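Beta-ketoacyl-[acyl-carrier-protein] synthase FabY (Pseudomonas aeruginosa, PDB 4CW4) catalyses the condensation of acetyl-CoA with malonyl-ACP to give beta-acetoacetyl-ACP, the primer that starts fatty acid synthesis. Local coordinates at residues A[222-227]-A[267-272]; A[128-131]-A[136-139]; A[99-104]-A[166-171]. All coordinates share one frame; numbering follows the deposited sequence.

Contact 1 (A[222-227]-A[267-272]); sequences IAVFSG and FINAYV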
loop_
_atom_site.group_PDB
_atom_site.type_symbol
_atom_site.label_atom_id
_atom_site.label_comp_id
_atom_site.label_asym_id
_atom_site.label_seq_id
_atom_site.Cartn_x
_atom_site.Cartn_y
_atom_site.Cartn_z
ATOM N N ILE A 222 15.447 -13.772 4.095
ATOM C CA ILE A 222 14.043 -14.004 4.401
ATOM C C ILE A 222 13.280 -12.767 3.953
ATOM O O ILE A 222 13.745 -11.663 4.154
ATOM C CB ILE A 222 13.825 -14.139 5.922
ATOM C CG1 ILE A 222 14.709 -15.229 6.514
ATOM C CG2 ILE A 222 12.353 -14.376 6.247
ATOM C CD1 ILE A 222 14.377 -16.574 6.063
ATOM N N ALA A 223 12.124 -12.942 3.337
ATOM C CA ALA A 223 11.319 -11.818 2.882
ATOM C C ALA A 223 9.867 -12.059 3.226
ATOM O O ALA A 223 9.420 -13.186 3.200
ATOM C CB ALA A 223 11.443 -11.675 1.401
ATOM N N VAL A 224 9.152 -10.979 3.518
ATOM C CA VAL A 224 7.723 -11.022 3.787
ATOM C C VAL A 224 7.039 -9.913 3.006
ATOM O O VAL A 224 7.441 -8.751 3.104
ATOM C CB VAL A 224 7.401 -10.850 5.286
ATOM C CG1 VAL A 224 5.898 -10.893 5.520
ATOM C CG2 VAL A 224 8.107 -11.924 6.114
ATOM N N PHE A 225 6.015 -10.282 2.239
ATOM C CA PHE A 225 5.175 -9.338 1.505
ATOM C C PHE A 225 3.702 -9.598 1.781
ATOM O O PHE A 225 3.211 -10.683 1.477
ATOM C CB PHE A 225 5.460 -9.423 0.017
ATOM C CG PHE A 225 6.922 -9.265 -0.306
ATOM C CD1 PHE A 225 7.575 -8.063 -0.074
ATOM C CD2 PHE A 225 7.655 -10.328 -0.803
ATOM C CE1 PHE A 225 8.928 -7.934 -0.363
ATOM C CE2 PHE A 225 9.006 -10.194 -1.078
ATOM C CZ PHE A 225 9.641 -9.010 -0.858
ATOM N N SER A 226 3.016 -8.598 2.349
ATOM C CA SER A 226 1.598 -8.735 2.698
ATOM C C SER A 226 0.912 -7.367 2.637
ATOM O O SER A 226 1.375 -6.503 1.911
ATOM C CB SER A 226 1.421 -9.398 4.062
ATOM O OG SER A 226 0.055 -9.693 4.269
ATOM N N GLY A 227 -0.190 -7.193 3.364
ATOM C CA GLY A 227 -0.881 -5.914 3.451
ATOM C C GLY A 227 -2.375 -6.035 3.218
ATOM O O GLY A 227 -2.921 -7.137 3.134
ATOM N N PHE A 267 3.548 -6.872 11.272
ATOM C CA PHE A 267 3.288 -7.740 12.419
ATOM C C PHE A 267 3.962 -9.105 12.245
ATOM O O PHE A 267 4.398 -9.713 13.206
ATOM C CB PHE A 267 1.783 -7.922 12.640
ATOM C CG PHE A 267 1.207 -6.979 13.657
ATOM C CD1 PHE A 267 1.590 -5.652 13.701
ATOM C CD2 PHE A 267 0.289 -7.428 14.593
ATOM C CE1 PHE A 267 1.079 -4.788 14.637
ATOM C CE2 PHE A 267 -0.221 -6.555 15.560
ATOM C CZ PHE A 267 0.181 -5.234 15.578
ATOM N N ILE A 268 4.048 -9.597 11.026
ATOM C CA ILE A 268 4.712 -10.880 10.811
ATOM C C ILE A 268 6.216 -10.796 11.100
ATOM O O ILE A 268 6.769 -11.667 11.768
ATOM C CB ILE A 268 4.451 -11.402 9.395
ATOM C CG1 ILE A 268 2.976 -11.779 9.248
ATOM C CG2 ILE A 268 5.308 -12.622 9.068
ATOM C CD1 ILE A 268 2.556 -11.975 7.818
ATOM N N ASN A 269 6.890 -9.764 10.602
ATOM C CA ASN A 269 8.303 -9.582 10.932
ATOM C C ASN A 269 8.543 -9.426 12.438
ATOM O O ASN A 269 9.462 -10.028 12.980
ATOM C CB ASN A 269 8.882 -8.375 10.198
ATOM C CG ASN A 269 8.922 -8.574 8.710
ATOM O OD1 ASN A 269 9.260 -9.662 8.222
ATOM N ND2 ASN A 269 8.593 -7.519 7.965
ATOM N N ALA A 270 7.703 -8.621 13.088
ATOM C CA ALA A 270 7.907 -8.203 14.468
ATOM C C ALA A 270 7.515 -9.234 15.507
ATOM O O ALA A 270 8.108 -9.270 16.577
ATOM C CB ALA A 270 7.152 -6.933 14.729
ATOM N N TYR A 271 6.489 -10.035 15.212
ATOM C CA TYR A 271 5.884 -10.878 16.248
ATOM C C TYR A 271 5.790 -12.345 15.892
ATOM O O TYR A 271 5.566 -13.161 16.772
ATOM C CB TYR A 271 4.492 -10.357 16.588
ATOM C CG TYR A 271 4.498 -8.895 16.976
ATOM C CD1 TYR A 271 5.380 -8.402 17.944
ATOM C CD2 TYR A 271 3.623 -8.005 16.379
ATOM C CE1 TYR A 271 5.392 -7.048 18.284
ATOM C CE2 TYR A 271 3.615 -6.660 16.718
ATOM C CZ TYR A 271 4.505 -6.185 17.671
ATOM O OH TYR A 271 4.473 -4.848 18.005
ATOM N N VAL A 272 5.956 -12.681 14.620
ATOM C CA VAL A 272 5.823 -14.082 14.183
ATOM C C VAL A 272 7.175 -14.690 13.793
ATOM O O VAL A 272 7.596 -15.680 14.367
ATOM C CB VAL A 272 4.796 -14.216 13.033
ATOM C CG1 VAL A 272 4.587 -15.684 12.633
ATOM C CG2 VAL A 272 3.476 -13.566 13.435
#
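Val224 puts its two methyls against helix 263-273, CG2 between Asn269 and Ile268 and CG1 on Ile268. The tight part is at the amide: CG2 of Val224 lies 3.3 Å from OD1 of Asn269, close for a methyl and a carbonyl oxygen, and CB of Val224 is 3.7 Å from the same oxygen. The two side chains run past each other in opposite directions, so the amide reaches alongside the valine. The amide is held at its other end, where ND2 of Asn269 hydrogen-bonds to OG1 of Thr279 on the next parallel strand, 278-283. The hydroxyl of Thr279 also makes a weak hydrogen bond with the carbonyl of Val224.

Packing is looser toward Ile268. With CG1 of Val224 anti to its own backbone N (chi1 180°), that methyl lies 4.0 Å from CG2 of Ile268, at ordinary van der Waals distance, and 4.2 Å from CD1 of Ile268. Even this side is buried: Ile268 also touches Ser195 and Ala199 of helix 190-204, and Asn269 packs on Ala396 of the second subunit.

Strand 222-225 is packed here against helix 263-273 in the N-terminal half of the thiolase-type fold. The chemistry is apolar with one amide set into it, which suggests that Asn269 owes its amide orientation largely to the bond to Thr279, while the side chain of Val224 contributes hydrocarbon contact.

Contact 2 (A[128-131]-A[136-139]); sequences QLPE and NWSI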
loop_
_atom_site.group_PDB
_atom_site.type_symbol
_atom_site.label_atom_id
_atom_site.label_comp_id
_atom_site.label_asym_id
_atom_site.label_seq_id
_atom_site.Cartn_x
_atom_site.Cartn_y
_atom_site.Cartn_z
ATOM N N GLN A 128 -19.687 19.894 28.807
ATOM C CA GLN A 128 -20.192 19.227 27.606
ATOM C C GLN A 128 -20.754 20.202 26.583
ATOM O O GLN A 128 -21.199 19.795 25.522
ATOM C CB GLN A 128 -21.271 18.202 27.972
ATOM C CG GLN A 128 -20.759 17.020 28.797
ATOM C CD GLN A 128 -21.775 15.901 28.936
ATOM O OE1 GLN A 128 -22.990 16.122 28.865
ATOM N NE2 GLN A 128 -21.276 14.678 29.119
ATOM N N LEU A 129 -20.762 21.494 26.907
ATOM C CA LEU A 129 -21.278 22.489 25.986
ATOM C C LEU A 129 -20.222 22.832 24.936
ATOM O O LEU A 129 -19.022 22.722 25.208
ATOM C CB LEU A 129 -21.669 23.760 26.746
ATOM C CG LEU A 129 -22.830 23.547 27.728
ATOM C CD1 LEU A 129 -23.180 24.811 28.451
ATOM C CD2 LEU A 129 -24.087 22.998 27.038
ATOM N N PRO A 130 -20.665 23.260 23.739
ATOM C CA PRO A 130 -19.690 23.676 22.723
ATOM C C PRO A 130 -18.737 24.755 23.205
ATOM O O PRO A 130 -19.097 25.594 24.050
ATOM C CB PRO A 130 -20.561 24.235 21.590
ATOM C CG PRO A 130 -21.906 23.622 21.792
ATOM C CD PRO A 130 -22.049 23.503 23.290
ATOM N N GLU A 131 -17.519 24.702 22.673
ATOM C CA GLU A 131 -16.513 25.727 22.913
ATOM C C GLU A 131 -16.098 26.283 21.587
ATOM O O GLU A 131 -15.793 25.517 20.676
ATOM C CB GLU A 131 -15.294 25.169 23.626
ATOM C CG GLU A 131 -15.629 24.639 24.992
ATOM C CD GLU A 131 -14.420 24.121 25.712
ATOM O OE1 GLU A 131 -13.508 24.933 26.012
ATOM O OE2 GLU A 131 -14.383 22.894 25.954
ATOM N N ASN A 136 -25.532 32.877 20.534
ATOM C CA ASN A 136 -26.951 33.151 20.650
ATOM C C ASN A 136 -27.564 32.395 21.824
ATOM O O ASN A 136 -28.649 32.758 22.262
ATOM C CB ASN A 136 -27.651 32.792 19.328
ATOM C CG ASN A 136 -28.968 33.509 19.136
ATOM O OD1 ASN A 136 -30.049 32.927 19.324
ATOM N ND2 ASN A 136 -28.895 34.776 18.753
ATOM N N TRP A 137 -26.873 31.367 22.339
ATOM C CA TRP A 137 -27.368 30.589 23.484
ATOM C C TRP A 137 -27.320 31.396 24.788
ATOM O O TRP A 137 -26.375 32.143 25.038
ATOM C CB TRP A 137 -26.568 29.287 23.684
ATOM C CG TRP A 137 -26.709 28.253 22.598
ATOM C CD1 TRP A 137 -27.258 28.421 21.365
ATOM C CD2 TRP A 137 -26.300 26.876 22.671
ATOM N NE1 TRP A 137 -27.212 27.241 20.660
ATOM C CE2 TRP A 137 -26.627 26.276 21.439
ATOM C CE3 TRP A 137 -25.687 26.098 23.659
ATOM C CZ2 TRP A 137 -26.364 24.932 21.171
ATOM C CZ3 TRP A 137 -25.434 24.766 23.393
ATOM C CH2 TRP A 137 -25.768 24.199 22.154
ATOM N N SER A 138 -28.352 31.218 25.605
ATOM C CA SER A 138 -28.408 31.749 26.962
ATOM C C SER A 138 -27.841 30.734 27.928
ATOM O O SER A 138 -28.132 29.552 27.797
ATOM C CB SER A 138 -29.873 31.961 27.393
ATOM O OG SER A 138 -30.536 32.908 26.601
ATOM N N ILE A 139 -27.085 31.198 28.920
ATOM C CA ILE A 139 -26.573 30.346 29.988
ATOM C C ILE A 139 -26.791 31.030 31.318
ATOM O O ILE A 139 -26.527 32.233 31.453
ATOM C CB ILE A 139 -25.050 30.144 29.893
ATOM C CG1 ILE A 139 -24.621 29.945 28.455
ATOM C CG2 ILE A 139 -24.617 28.972 30.765
ATOM C CD1 ILE A 139 -25.064 28.626 27.850
#
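Pro130 and Trp137 make the closest meeting of this contact, which is apolar throughout. CD of the proline ring comes to 3.6 Å from CZ3 of Trp137, and CG of Pro130 lies 3.9 Å from CH2 of Trp137, so the pyrrolidine takes hold of the six-membered half of the indole. It approaches obliquely, and the two side chains cross at about a right angle. The tryptophan CG stands anti to its own carbonyl carbon (chi1 -67°), and a small chi2 of 13° then carries the benzo portion out to the proline.

Leu129 adds one aliphatic-aromatic and one purely aliphatic contact. Its CD2 lies at the edge of the indole, near the ring plane and 4.3 Å from CZ3 of Trp137. Its CD1 meets CD1 of Ile139 at 4.3 Å, methyl tip to methyl tip.

Polar interactions belong to the surroundings: NZ of Lys108 of the second subunit hydrogen-bonds to the Leu129 carbonyl and is salt-bridged to OE2 of Glu131.

The loop after strand 120-124 is thus laid against the start of strand 138-141, an outer strand, within this chain, of a small three-stranded antiparallel sheet. Val147 of the central strand, 147-151, touches both Leu129 and Ile139. Trp137 packs on Val149 and Ile151 of that strand and on Cys155 and Phe157 of strand 155-163, while Leu110 of the second subunit meets Leu129.

Contact 3 (A[99-104]-A[166-171]); sequences LDPDAV and TVKSAG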
loop_
_atom_site.group_PDB
_atom_site.type_symbol
_atom_site.label_atom_id
_atom_site.label_comp_id
_atom_site.label_asym_id
_atom_site.label_seq_id
_atom_site.Cartn_x
_atom_site.Cartn_y
_atom_site.Cartn_z
ATOM N N LEU A 99 -22.152 -6.786 12.235
ATOM C CA LEU A 99 -23.073 -5.649 12.225
ATOM C C LEU A 99 -24.475 -6.165 11.945
ATOM O O LEU A 99 -24.653 -7.321 11.535
ATOM C CB LEU A 99 -22.683 -4.639 11.138
ATOM C CG LEU A 99 -22.518 -5.222 9.731
ATOM C CD1 LEU A 99 -23.783 -4.976 8.911
ATOM C CD2 LEU A 99 -21.291 -4.668 9.017
ATOM N N ASP A 100 -25.471 -5.320 12.180
ATOM C CA ASP A 100 -26.826 -5.648 11.817
ATOM C C ASP A 100 -27.131 -4.914 10.520
ATOM O O ASP A 100 -27.265 -3.692 10.525
ATOM C CB ASP A 100 -27.783 -5.199 12.924
ATOM C CG ASP A 100 -29.230 -5.567 12.654
ATOM O OD1 ASP A 100 -29.603 -5.839 11.495
ATOM O OD2 ASP A 100 -30.010 -5.536 13.629
ATOM N N PRO A 101 -27.309 -5.652 9.415
ATOM C CA PRO A 101 -27.461 -4.933 8.151
ATOM C C PRO A 101 -28.816 -4.249 8.007
ATOM O O PRO A 101 -29.028 -3.582 7.008
ATOM C CB PRO A 101 -27.260 -6.040 7.102
ATOM C CG PRO A 101 -27.756 -7.262 7.814
ATOM C CD PRO A 101 -27.279 -7.116 9.212
ATOM N N ASP A 102 -29.709 -4.427 8.982
ATOM C CA ASP A 102 -30.932 -3.640 9.054
ATOM C C ASP A 102 -30.876 -2.525 10.109
ATOM O O ASP A 102 -31.856 -1.807 10.308
ATOM C CB ASP A 102 -32.112 -4.562 9.351
ATOM C CG ASP A 102 -32.401 -5.499 8.210
ATOM O OD1 ASP A 102 -32.584 -4.997 7.072
ATOM O OD2 ASP A 102 -32.427 -6.730 8.436
ATOM N N ALA A 103 -29.738 -2.369 10.779
ATOM C CA ALA A 103 -29.645 -1.375 11.847
ATOM C C ALA A 103 -28.201 -0.951 12.097
ATOM O O ALA A 103 -27.565 -1.361 13.088
ATOM C CB ALA A 103 -30.282 -1.898 13.127
ATOM N N VAL A 104 -27.683 -0.128 11.194
ATOM C CA VAL A 104 -26.341 0.428 11.361
ATOM C C VAL A 104 -26.460 1.852 11.861
ATOM O O VAL A 104 -27.294 2.631 11.401
ATOM C CB VAL A 104 -25.465 0.331 10.063
ATOM C CG1 VAL A 104 -25.253 -1.114 9.644
ATOM C CG2 VAL A 104 -26.061 1.096 8.921
ATOM N N THR A 166 -28.371 -1.581 1.939
ATOM C CA THR A 166 -29.002 -2.275 0.814
ATOM C C THR A 166 -28.407 -3.674 0.588
ATOM O O THR A 166 -29.012 -4.499 -0.071
ATOM C CB THR A 166 -28.862 -1.482 -0.482
ATOM O OG1 THR A 166 -27.477 -1.352 -0.788
ATOM C CG2 THR A 166 -29.518 -0.096 -0.342
ATOM N N VAL A 167 -27.217 -3.908 1.130
ATOM C CA VAL A 167 -26.484 -5.169 1.014
ATOM C C VAL A 167 -26.610 -5.927 2.327
ATOM O O VAL A 167 -26.432 -5.339 3.397
ATOM C CB VAL A 167 -24.994 -4.862 0.713
ATOM C CG1 VAL A 167 -24.109 -6.098 0.848
ATOM C CG2 VAL A 167 -24.880 -4.253 -0.681
ATOM N N LYS A 168 -26.921 -7.219 2.255
ATOM C CA LYS A 168 -27.168 -8.002 3.467
ATOM C C LYS A 168 -26.218 -9.187 3.622
ATOM O O LYS A 168 -26.366 -9.936 4.578
ATOM C CB LYS A 168 -28.605 -8.566 3.503
ATOM C CG LYS A 168 -29.735 -7.588 3.152
ATOM C CD LYS A 168 -29.934 -6.511 4.180
ATOM C CE LYS A 168 -31.092 -5.585 3.782
ATOM N NZ LYS A 168 -31.208 -4.478 4.742
ATOM N N SER A 169 -25.290 -9.374 2.679
ATOM C CA SER A 169 -24.497 -10.598 2.603
ATOM C C SER A 169 -22.996 -10.345 2.522
ATOM O O SER A 169 -22.569 -9.291 2.100
ATOM C CB SER A 169 -24.953 -11.434 1.407
ATOM O OG SER A 169 -25.133 -10.620 0.265
ATOM N N ALA A 170 -22.217 -11.328 2.951
ATOM C CA ALA A 170 -20.752 -11.250 2.941
ATOM C C ALA A 170 -20.134 -12.625 3.094
ATOM O O ALA A 170 -20.780 -13.542 3.615
ATOM C CB ALA A 170 -20.263 -10.358 4.059
ATOM N N GLY A 171 -18.880 -12.751 2.659
ATOM C CA GLY A 171 -18.075 -13.933 2.950
ATOM C C GLY A 171 -17.410 -13.784 4.299
ATOM O O GLY A 171 -16.507 -12.975 4.465
#
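Lys168 and Asp102 form a salt bridge, with NZ of Lys168 2.8 Å from OD1 of Asp102. The ammonium comes from above the carboxylate plane, 39° out of it, and the two side chains cross at about a right angle. NZ of Lys168 is also hydrogen-bonded to the carbonyl of Leu165, just before the segment, and makes a weak, 3.3 Å bond to Pro101 O. A bend at chi2 (-69°) brings the lysine chain alongside the proline, where CD of Lys168 rests 4.0 Å from CB of Pro101. Beside it, the buried Val167 O lies 3.9 Å from that same CB of Pro101 and has no polar partner.

Asp102 and the Pro101 carbonyl are presented by a type I beta turn from Asp100 to Ala103, closed by Ala103 N to Asp100 O at 2.8 Å. An Asx turn is superimposed on it: Asp102 N gives a 2.9 Å bond to Asp100 OD1.

Farther out, Arg93 of strand 91-93 pairs with OD2 of Asp102 and packs on both Pro101 and Lys168. That strand runs antiparallel to strand 169-171. Val167 leans on Ile322 and Ser326 of helix 319-327, its side chain about 11 Å from that of His477, a predicted active-site residue.

In the fold
Along the chain, contact 3 opens first with 99-104 and closes at 166-171; contact 2 is nested inside that loop, and contact 1 follows both. The residues enclosed by contact 3 include strands but no helix, and they reach away from the body: contact 2, at strand 138-141 of a small three-stranded sheet, is centred about 49 Å from the chain's centre, and the centres of contacts 2 and 3 are about 38 Å apart. Contact 3 sits near the base of this excursion. Contact 1, across the chain's centre from contact 3, joins strand 222-225 to helix 263-273 in the ketosynthase core. Contacts 1 and 2 both touch the second subunit, so the dimer interface involves core and outlying arm alike.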